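Long-range contacts in KLLA0A11308p (Kluyveromyces lactis, PDB 6AM0), which probably binds mRNA as a member of the EDC3 family, represented here by its N-terminal Sm-like domain, which carries a bound peptide and contacts chains of another protein: residues 9-14 with 55-60; 17-22 with 36-41; 30-35 with 46-51. All blocks are in the same frame, centred on the assembly; numbering follows the deposited sequence.

Interaction 1: 9-14 with 55-60; sequences IEIELK and YDLKVL
Residues 55-60 run back along residues 9-14, the two strands being antiparallel at 163°. The pairing opens at Tyr55, whose N donates to Glu12 O over 3.2 Å; the bond is straight at the hydrogen, but the donor stands above the carbonyl plane. The ring of Tyr55, with CG anti to the carbonyl carbon, reaches past the end of the strand, where its CE1 meets Lys14 CB at 3.5 Å. Asp56 contributes its carbonyl, Asp56 O accepting from Glu12 N at 2.9 Å with a bend of the N-H to 136°. Outside the two segments, Asp56 OD1 forms a salt bridge with a basic side chain of another protein's chain. Leu57 bridges two isoleucines: its CD1 touches Ile11 CG2 at 3.6 Å and Ile9 CG2 at 4.0 Å, both approaches oblique. Lys58 and Glu10 then form a hydrogen-bonded pair gripped in both directions, Lys58 N to Glu10 O and Glu10 N to Lys58 O each 2.9 Å, with both donors nearly along the C=O axis. Val59 sets CG2 against Ile9 CD1 at 3.7 Å, crossing it obliquely. At Leu60 both methyls lie beside Glu10 OE1, the carboxylate having been carried there by an extended side chain. The buried face of Ile9, Ile11, Leu57 and Val59 joins strand 18-26 through Leu23 and Ile19, and Ile9 and Leu57 also meet apolar side chains of another protein's chain. On the other face, the basic partner would probably favour the ionised form of Asp56, while a salt bridge from Glu12 OE1 to Arg18 of the second subunit would probably offset repulsion between the two subunits' Glu12 carboxylates.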
loop_
_atom_site.group_PDB
_atom_site.type_symbol
_atom_site.label_atom_id
_atom_site.label_comp_id
_atom_site.label_asym_id
_atom_site.label_seq_id
_atom_site.Cartn_x
_atom_site.Cartn_y
_atom_site.Cartn_z
ATOM N N ILE D 9 -14.062 4.250 -0.259
ATOM C CA ILE D 9 -13.557 3.791 -1.550
ATOM C C ILE D 9 -13.332 4.989 -2.464
ATOM O O ILE D 9 -14.093 5.964 -2.429
ATOM C CB ILE D 9 -14.528 2.782 -2.205
ATOM C CG1 ILE D 9 -14.801 1.605 -1.266
ATOM C CG2 ILE D 9 -13.989 2.275 -3.538
ATOM C CD1 ILE D 9 -13.556 0.878 -0.813
ATOM N N GLU D 10 -12.274 4.912 -3.278
ATOM C CA GLU D 10 -11.976 5.899 -4.309
ATOM C C GLU D 10 -11.621 5.164 -5.594
ATOM O O GLU D 10 -10.759 4.280 -5.588
ATOM C CB GLU D 10 -10.833 6.820 -3.872
ATOM C CG GLU D 10 -10.771 8.150 -4.605
ATOM C CD GLU D 10 -9.913 9.169 -3.878
ATOM O OE1 GLU D 10 -9.416 8.849 -2.776
ATOM O OE2 GLU D 10 -9.740 10.289 -4.405
ATOM N N ILE D 11 -12.288 5.530 -6.691
ATOM C CA ILE D 11 -12.182 4.846 -7.972
ATOM C C ILE D 11 -11.811 5.871 -9.035
ATOM O O ILE D 11 -11.955 7.079 -8.842
ATOM C CB ILE D 11 -13.486 4.097 -8.347
ATOM C CG1 ILE D 11 -14.674 5.059 -8.478
ATOM C CG2 ILE D 11 -13.804 3.025 -7.318
ATOM C CD1 ILE D 11 -15.026 5.440 -9.905
ATOM N N GLU D 12 -11.337 5.375 -10.176
ATOM C CA GLU D 12 -10.853 6.241 -11.243
ATOM C C GLU D 12 -11.467 5.813 -12.563
ATOM O O GLU D 12 -11.706 4.624 -12.780
ATOM C CB GLU D 12 -9.330 6.181 -11.372
ATOM C CG GLU D 12 -8.569 6.548 -10.119
ATOM C CD GLU D 12 -7.083 6.669 -10.370
ATOM O OE1 GLU D 12 -6.659 6.475 -11.534
ATOM O OE2 GLU D 12 -6.358 7.059 -9.427
ATOM N N LEU D 13 -11.705 6.784 -13.448
ATOM C CA LEU D 13 -12.255 6.538 -14.772
ATOM C C LEU D 13 -11.154 6.728 -15.830
ATOM O O LEU D 13 -9.957 6.722 -15.503
ATOM C CB LEU D 13 -13.470 7.445 -14.985
ATOM C CG LEU D 13 -14.575 7.355 -13.920
ATOM C CD1 LEU D 13 -15.809 8.106 -14.379
ATOM C CD2 LEU D 13 -14.927 5.916 -13.568
ATOM N N LYS D 14 -11.554 6.900 -17.097
ATOM C CA LYS D 14 -10.571 6.835 -18.179
ATOM C C LYS D 14 -9.621 8.029 -18.177
ATOM O O LYS D 14 -8.459 7.887 -18.573
ATOM C CB LYS D 14 -11.268 6.710 -19.539
ATOM C CG LYS D 14 -11.947 7.971 -20.039
ATOM C CD LYS D 14 -12.535 7.787 -21.434
ATOM C CE LYS D 14 -13.100 9.095 -21.972
ATOM N NZ LYS D 14 -13.697 8.944 -23.327
ATOM N N TYR D 55 -10.890 1.850 -14.216
ATOM C CA TYR D 55 -9.487 1.664 -14.560
ATOM C C TYR D 55 -8.596 1.409 -13.353
ATOM O O TYR D 55 -7.574 0.728 -13.494
ATOM C CB TYR D 55 -8.975 2.877 -15.344
ATOM C CG TYR D 55 -9.475 2.905 -16.771
ATOM C CD1 TYR D 55 -10.739 3.393 -17.076
ATOM C CD2 TYR D 55 -8.690 2.426 -17.812
ATOM C CE1 TYR D 55 -11.202 3.408 -18.381
ATOM C CE2 TYR D 55 -9.143 2.441 -19.119
ATOM C CZ TYR D 55 -10.399 2.934 -19.397
ATOM O OH TYR D 55 -10.856 2.950 -20.696
ATOM N N ASP D 56 -8.946 1.927 -12.175
ATOM C CA ASP D 56 -8.263 1.521 -10.954
ATOM C C ASP D 56 -9.140 1.885 -9.763
ATOM O O ASP D 56 -9.968 2.800 -9.837
ATOM C CB ASP D 56 -6.882 2.187 -10.836
ATOM C CG ASP D 56 -6.035 1.619 -9.699
ATOM O OD1 ASP D 56 -6.591 1.164 -8.677
ATOM O OD2 ASP D 56 -4.794 1.624 -9.833
ATOM N N LEU D 57 -8.940 1.154 -8.665
ATOM C CA LEU D 57 -9.692 1.324 -7.430
ATOM C C LEU D 57 -8.728 1.231 -6.255
ATOM O O LEU D 57 -7.845 0.369 -6.242
ATOM C CB LEU D 57 -10.800 0.264 -7.319
ATOM C CG LEU D 57 -11.599 0.069 -6.027
ATOM C CD1 LEU D 57 -13.015 -0.352 -6.369
ATOM C CD2 LEU D 57 -10.958 -0.972 -5.119
ATOM N N LYS D 58 -8.904 2.101 -5.262
ATOM C CA LYS D 58 -8.097 2.021 -4.052
ATOM C C LYS D 58 -8.971 2.434 -2.872
ATOM O O LYS D 58 -9.968 3.144 -3.035
ATOM C CB LYS D 58 -6.820 2.864 -4.191
ATOM C CG LYS D 58 -5.633 2.337 -3.389
ATOM C CD LYS D 58 -4.685 3.433 -2.934
ATOM C CE LYS D 58 -3.670 2.891 -1.937
ATOM N NZ LYS D 58 -2.633 3.903 -1.600
ATOM N N VAL D 59 -8.585 1.992 -1.674
ATOM C CA VAL D 59 -9.404 2.114 -0.470
ATOM C C VAL D 59 -8.705 3.024 0.533
ATOM O O VAL D 59 -7.481 2.963 0.700
ATOM C CB VAL D 59 -9.694 0.727 0.149
ATOM C CG1 VAL D 59 -8.408 0.011 0.468
ATOM C CG2 VAL D 59 -10.536 0.855 1.403
ATOM N N LEU D 60 -9.490 3.877 1.200
ATOM C CA LEU D 60 -8.962 4.892 2.105
ATOM C C LEU D 60 -9.223 4.585 3.574
ATOM O O LEU D 60 -8.279 4.541 4.368
ATOM C CB LEU D 60 -9.565 6.259 1.757
ATOM C CG LEU D 60 -9.582 6.716 0.301
ATOM C CD1 LEU D 60 -10.320 8.041 0.186
ATOM C CD2 LEU D 60 -8.170 6.834 -0.244
#

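Interaction 2: 17-22 with 36-41; sequences KRITGT and AVFQDG
Thr20 O is held twice: Val37 N donates a hydrogen bond to it at 2.8 Å, and Ala36 CA adds a CA-H...O contact at 3.0 Å. The return bond of this antiparallel pair, Thr20 N to Val37 O at 3.0 Å, is straighter, with 173° at the hydrogen against 145° for the first. On the face of Thr20 and Val37, Thr20 CB lies alongside Val37 CG1 at 3.6 Å, both side chains pointing the same way. The neighbouring pair presents the opposite face: Ile19 runs beside Phe38, and its CD1 meets ring atom CD1 of Phe38 at 3.3 Å, while Ile19 CG2 lies against the CE1 side of the same ring. That methyl also reaches Ala36 CB at 3.9 Å. Past the strand, Gln39 N donates to Arg18 O at 3.1 Å, nearly along the C=O axis. The extended side chain of Gln39, CG anti to its own N, runs alongside Arg18, so that OE1 receives a weak bond from Arg18 N at 3.2 Å. The guanidinium of Arg18 continues away to a cation-pi contact with Tyr55 of the second subunit. Phe38 O accepts from Gly41 N, closing the type I turn. The ladder therefore rests on three backbone hydrogen bonds plus the weak one to Gln39 OE1, while Ile19, Ala36 and Phe38 form the apolar face.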
loop_
_atom_site.group_PDB
_atom_site.type_symbol
_atom_site.label_atom_id
_atom_site.label_comp_id
_atom_site.label_asym_id
_atom_site.label_seq_id
_atom_site.Cartn_x
_atom_site.Cartn_y
_atom_site.Cartn_z
ATOM N N LYS D 17 -10.160 10.807 -13.766
ATOM C CA LYS D 17 -11.183 11.355 -12.887
ATOM C C LYS D 17 -11.502 10.360 -11.770
ATOM O O LYS D 17 -11.634 9.158 -12.014
ATOM C CB LYS D 17 -12.422 11.703 -13.708
ATOM C CG LYS D 17 -12.062 12.446 -14.989
ATOM C CD LYS D 17 -11.189 13.655 -14.653
ATOM C CE LYS D 17 -10.768 14.393 -15.892
ATOM N NZ LYS D 17 -12.004 14.902 -16.536
ATOM N N ARG D 18 -11.685 10.875 -10.542
ATOM C CA ARG D 18 -11.799 10.060 -9.333
ATOM C C ARG D 18 -13.128 10.303 -8.632
ATOM O O ARG D 18 -13.550 11.452 -8.463
ATOM C CB ARG D 18 -10.651 10.398 -8.372
ATOM C CG ARG D 18 -9.316 10.304 -9.100
ATOM C CD ARG D 18 -8.051 10.632 -8.317
ATOM N NE ARG D 18 -6.908 10.474 -9.216
ATOM C CZ ARG D 18 -5.639 10.479 -8.841
ATOM N NH1 ARG D 18 -4.686 10.324 -9.743
ATOM N NH2 ARG D 18 -5.340 10.620 -7.564
ATOM N N ILE D 19 -13.783 9.215 -8.225
ATOM C CA ILE D 19 -15.040 9.272 -7.491
ATOM C C ILE D 19 -14.768 8.683 -6.117
ATOM O O ILE D 19 -14.115 7.642 -6.002
ATOM C CB ILE D 19 -16.179 8.504 -8.199
ATOM C CG1 ILE D 19 -16.355 8.971 -9.648
ATOM C CG2 ILE D 19 -17.473 8.639 -7.415
ATOM C CD1 ILE D 19 -16.261 10.467 -9.845
ATOM N N THR D 20 -15.267 9.339 -5.077
ATOM C CA THR D 20 -15.085 8.875 -3.710
ATOM C C THR D 20 -16.447 8.632 -3.081
ATOM O O THR D 20 -17.355 9.454 -3.225
ATOM C CB THR D 20 -14.308 9.899 -2.868
ATOM O OG1 THR D 20 -13.118 10.302 -3.558
ATOM C CG2 THR D 20 -13.924 9.304 -1.523
ATOM N N GLY D 21 -16.585 7.517 -2.369
ATOM C CA GLY D 21 -17.864 7.222 -1.742
ATOM C C GLY D 21 -17.772 6.022 -0.826
ATOM O O GLY D 21 -16.735 5.358 -0.731
ATOM N N THR D 22 -18.886 5.754 -0.143
ATOM C CA THR D 22 -18.969 4.634 0.790
ATOM C C THR D 22 -19.590 3.427 0.097
ATOM O O THR D 22 -20.600 3.557 -0.599
ATOM C CB THR D 22 -19.765 5.015 2.040
ATOM O OG1 THR D 22 -21.127 5.284 1.685
ATOM C CG2 THR D 22 -19.170 6.256 2.682
ATOM N N ALA D 36 -21.403 9.837 -2.881
ATOM C CA ALA D 36 -20.254 9.944 -3.772
ATOM C C ALA D 36 -19.933 11.403 -4.086
ATOM O O ALA D 36 -20.794 12.147 -4.568
ATOM C CB ALA D 36 -20.516 9.169 -5.059
ATOM N N VAL D 37 -18.695 11.815 -3.801
ATOM C CA VAL D 37 -18.173 13.121 -4.197
ATOM C C VAL D 37 -17.318 12.945 -5.447
ATOM O O VAL D 37 -16.584 11.957 -5.578
ATOM C CB VAL D 37 -17.379 13.785 -3.052
ATOM C CG1 VAL D 37 -16.106 13.010 -2.733
ATOM C CG2 VAL D 37 -17.058 15.238 -3.389
ATOM N N PHE D 38 -17.412 13.898 -6.370
ATOM C CA PHE D 38 -16.716 13.824 -7.649
ATOM C C PHE D 38 -15.576 14.835 -7.680
ATOM O O PHE D 38 -15.727 15.965 -7.202
ATOM C CB PHE D 38 -17.676 14.078 -8.819
ATOM C CG PHE D 38 -18.831 13.113 -8.883
ATOM C CD1 PHE D 38 -18.772 11.892 -8.235
ATOM C CD2 PHE D 38 -19.972 13.422 -9.600
ATOM C CE1 PHE D 38 -19.826 11.003 -8.292
ATOM C CE2 PHE D 38 -21.030 12.530 -9.658
ATOM C CZ PHE D 38 -20.955 11.323 -9.002
ATOM N N GLN D 39 -14.433 14.414 -8.235
ATOM C CA GLN D 39 -13.264 15.288 -8.320
ATOM C C GLN D 39 -13.588 16.582 -9.056
ATOM O O GLN D 39 -13.218 17.675 -8.609
ATOM C CB GLN D 39 -12.108 14.562 -9.010
ATOM C CG GLN D 39 -10.794 15.343 -8.998
ATOM C CD GLN D 39 -9.589 14.478 -9.316
ATOM O OE1 GLN D 39 -9.731 13.340 -9.759
ATOM N NE2 GLN D 39 -8.395 15.012 -9.083
ATOM N N ASP D 40 -14.271 16.479 -10.190
ATOM C CA ASP D 40 -14.582 17.651 -10.994
ATOM C C ASP D 40 -15.807 18.405 -10.501
ATOM O O ASP D 40 -16.187 19.404 -11.123
ATOM C CB ASP D 40 -14.782 17.248 -12.455
ATOM C CG ASP D 40 -14.101 18.197 -13.415
ATOM O OD1 ASP D 40 -14.649 19.293 -13.657
ATOM O OD2 ASP D 40 -13.015 17.845 -13.920
ATOM N N GLY D 41 -16.432 17.962 -9.424
ATOM C CA GLY D 41 -17.548 18.703 -8.867
ATOM C C GLY D 41 -18.839 17.908 -8.897
ATOM O O GLY D 41 -19.182 17.276 -9.902
#

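Interaction 3: 30-35 with 46-51; sequences SLTLTD and VFKIKA
Leu31 lies alongside Ile49, its CD2 at 3.7 Å from Ile49 CG2, the branch that sits between the backbone N and carbonyl carbon of Ile49. On the same face Leu33 runs beside Phe47, and its CD1 comes to the ring edge, near the ring plane, at 4.0 Å from CD2 of Phe47. Two reciprocal backbone pairs fix this register: Leu31 N to Ile49 O at 2.9 Å, and Leu33 N to Phe47 O at 2.8 Å, each answered by the return bond. Thr32, on the other face, sets OG1 at 3.7 Å from Lys48 CG, with Thr32 CG2 touching the same carbon. An alanine here would remove OG1 and CG2 and would probably leave the stem of Lys48 less well guided. Lys48 NZ makes a weak hydrogen bond to the backbone of the bound peptide, to which Ser30 OG is also hydrogen-bonded. The strands oppose at 164°, and the chain turns a corner at Thr34 and Asp35 before strand 36-38, which pairs with the same strand 43-50. Such sharply bent antiparallel strands, curling one sheet into a small barrel, are characteristic of the Sm fold.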
loop_
_atom_site.group_PDB
_atom_site.type_symbol
_atom_site.label_atom_id
_atom_site.label_comp_id
_atom_site.label_asym_id
_atom_site.label_seq_id
_atom_site.Cartn_x
_atom_site.Cartn_y
_atom_site.Cartn_z
ATOM N N SER D 30 -21.091 -5.047 -10.862
ATOM C CA SER D 30 -21.483 -3.682 -10.543
ATOM C C SER D 30 -21.017 -3.319 -9.139
ATOM O O SER D 30 -20.795 -4.183 -8.287
ATOM C CB SER D 30 -23.000 -3.484 -10.673
ATOM O OG SER D 30 -23.406 -2.240 -10.129
ATOM N N LEU D 31 -20.879 -2.013 -8.916
ATOM C CA LEU D 31 -20.431 -1.439 -7.655
ATOM C C LEU D 31 -21.318 -0.251 -7.315
ATOM O O LEU D 31 -21.536 0.623 -8.161
ATOM C CB LEU D 31 -18.967 -0.998 -7.754
ATOM C CG LEU D 31 -18.437 0.055 -6.777
ATOM C CD1 LEU D 31 -18.250 -0.512 -5.381
ATOM C CD2 LEU D 31 -17.137 0.639 -7.301
ATOM N N THR D 32 -21.827 -0.221 -6.084
ATOM C CA THR D 32 -22.717 0.838 -5.622
ATOM C C THR D 32 -22.074 1.595 -4.468
ATOM O O THR D 32 -21.507 0.990 -3.556
ATOM C CB THR D 32 -24.074 0.271 -5.178
ATOM O OG1 THR D 32 -24.664 -0.463 -6.259
ATOM C CG2 THR D 32 -25.017 1.390 -4.753
ATOM N N LEU D 33 -22.180 2.922 -4.514
ATOM C CA LEU D 33 -21.636 3.821 -3.508
ATOM C C LEU D 33 -22.732 4.747 -3.004
ATOM O O LEU D 33 -23.731 4.989 -3.683
ATOM C CB LEU D 33 -20.482 4.666 -4.068
ATOM C CG LEU D 33 -19.255 3.944 -4.617
ATOM C CD1 LEU D 33 -18.395 4.916 -5.412
ATOM C CD2 LEU D 33 -18.459 3.306 -3.490
ATOM N N THR D 34 -22.532 5.265 -1.797
ATOM C CA THR D 34 -23.375 6.308 -1.238
ATOM C C THR D 34 -22.531 7.536 -0.919
ATOM O O THR D 34 -21.325 7.431 -0.656
ATOM C CB THR D 34 -24.115 5.835 0.024
ATOM O OG1 THR D 34 -23.177 5.301 0.964
ATOM C CG2 THR D 34 -25.146 4.772 -0.325
ATOM N N ASP D 35 -23.196 8.698 -0.986
ATOM C CA ASP D 35 -22.611 10.032 -0.791
ATOM C C ASP D 35 -21.331 10.222 -1.609
ATOM O O ASP D 35 -20.316 10.729 -1.130
ATOM C CB ASP D 35 -22.412 10.355 0.701
ATOM C CG ASP D 35 -21.449 9.419 1.420
ATOM O OD1 ASP D 35 -20.296 9.233 0.977
ATOM O OD2 ASP D 35 -21.861 8.855 2.457
ATOM N N VAL D 46 -26.604 8.308 -4.059
ATOM C CA VAL D 46 -26.408 6.929 -4.495
ATOM C C VAL D 46 -25.800 6.952 -5.891
ATOM O O VAL D 46 -26.288 7.666 -6.773
ATOM C CB VAL D 46 -27.723 6.123 -4.495
ATOM C CG1 VAL D 46 -27.499 4.737 -5.077
ATOM C CG2 VAL D 46 -28.285 6.012 -3.092
ATOM N N PHE D 47 -24.740 6.169 -6.095
ATOM C CA PHE D 47 -24.018 6.116 -7.362
ATOM C C PHE D 47 -23.759 4.665 -7.740
ATOM O O PHE D 47 -23.100 3.939 -6.992
ATOM C CB PHE D 47 -22.701 6.889 -7.253
ATOM C CG PHE D 47 -21.834 6.793 -8.470
ATOM C CD1 PHE D 47 -22.157 7.479 -9.625
ATOM C CD2 PHE D 47 -20.672 6.040 -8.445
ATOM C CE1 PHE D 47 -21.352 7.393 -10.741
ATOM C CE2 PHE D 47 -19.860 5.957 -9.557
ATOM C CZ PHE D 47 -20.200 6.634 -10.706
ATOM N N LYS D 48 -24.250 4.250 -8.907
ATOM C CA LYS D 48 -24.097 2.884 -9.394
ATOM C C LYS D 48 -23.213 2.885 -10.636
ATOM O O LYS D 48 -23.478 3.627 -11.590
ATOM C CB LYS D 48 -25.461 2.249 -9.685
ATOM C CG LYS D 48 -26.323 2.076 -8.433
ATOM C CD LYS D 48 -27.452 1.071 -8.629
ATOM C CE LYS D 48 -28.707 1.723 -9.187
ATOM N NZ LYS D 48 -29.834 0.749 -9.282
ATOM N N ILE D 49 -22.186 2.032 -10.634
ATOM C CA ILE D 49 -21.166 2.008 -11.677
ATOM C C ILE D 49 -20.872 0.562 -12.057
ATOM O O ILE D 49 -21.019 -0.355 -11.246
ATOM C CB ILE D 49 -19.877 2.730 -11.207
ATOM C CG1 ILE D 49 -18.822 2.795 -12.315
ATOM C CG2 ILE D 49 -19.299 2.045 -9.979
ATOM C CD1 ILE D 49 -19.223 3.622 -13.505
ATOM N N LYS D 50 -20.453 0.357 -13.303
ATOM C CA LYS D 50 -20.155 -0.974 -13.809
ATOM C C LYS D 50 -18.649 -1.184 -13.869
ATOM O O LYS D 50 -17.892 -0.255 -14.169
ATOM C CB LYS D 50 -20.762 -1.172 -15.198
ATOM C CG LYS D 50 -22.057 -0.406 -15.405
ATOM C CD LYS D 50 -22.568 -0.540 -16.832
ATOM C CE LYS D 50 -23.157 -1.918 -17.084
ATOM N NZ LYS D 50 -24.225 -2.260 -16.103
ATOM N N ALA D 51 -18.222 -2.419 -13.595
ATOM C CA ALA D 51 -16.800 -2.747 -13.603
ATOM C C ALA D 51 -16.148 -2.507 -14.959
ATOM O O ALA D 51 -14.917 -2.435 -15.037
ATOM C CB ALA D 51 -16.601 -4.201 -13.175
#

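How the interactions relate
From the N terminus the chain lays down strand 8-12 first, and strand 56-59 returns to it only near the end, so interaction 1 closes the longest loop and encloses both other contacts. Strand 18-26 follows, pairing directly with strand 8-12 through Ile11 N to Ile19 O at 2.9 Å. Interaction 2 closes a loop over residues 23-35, and interaction 3 one over residues 36-45. These two cross, because their segments alternate along the chain. At the crossing, Thr34 N meets Thr22 O at 2.8 Å and Ala36 packs on Phe47. Interactions 1 and 3, on opposite sides of the chain centre, meet in the interior through Ile11 with Leu31 and Ile9 with Leu33.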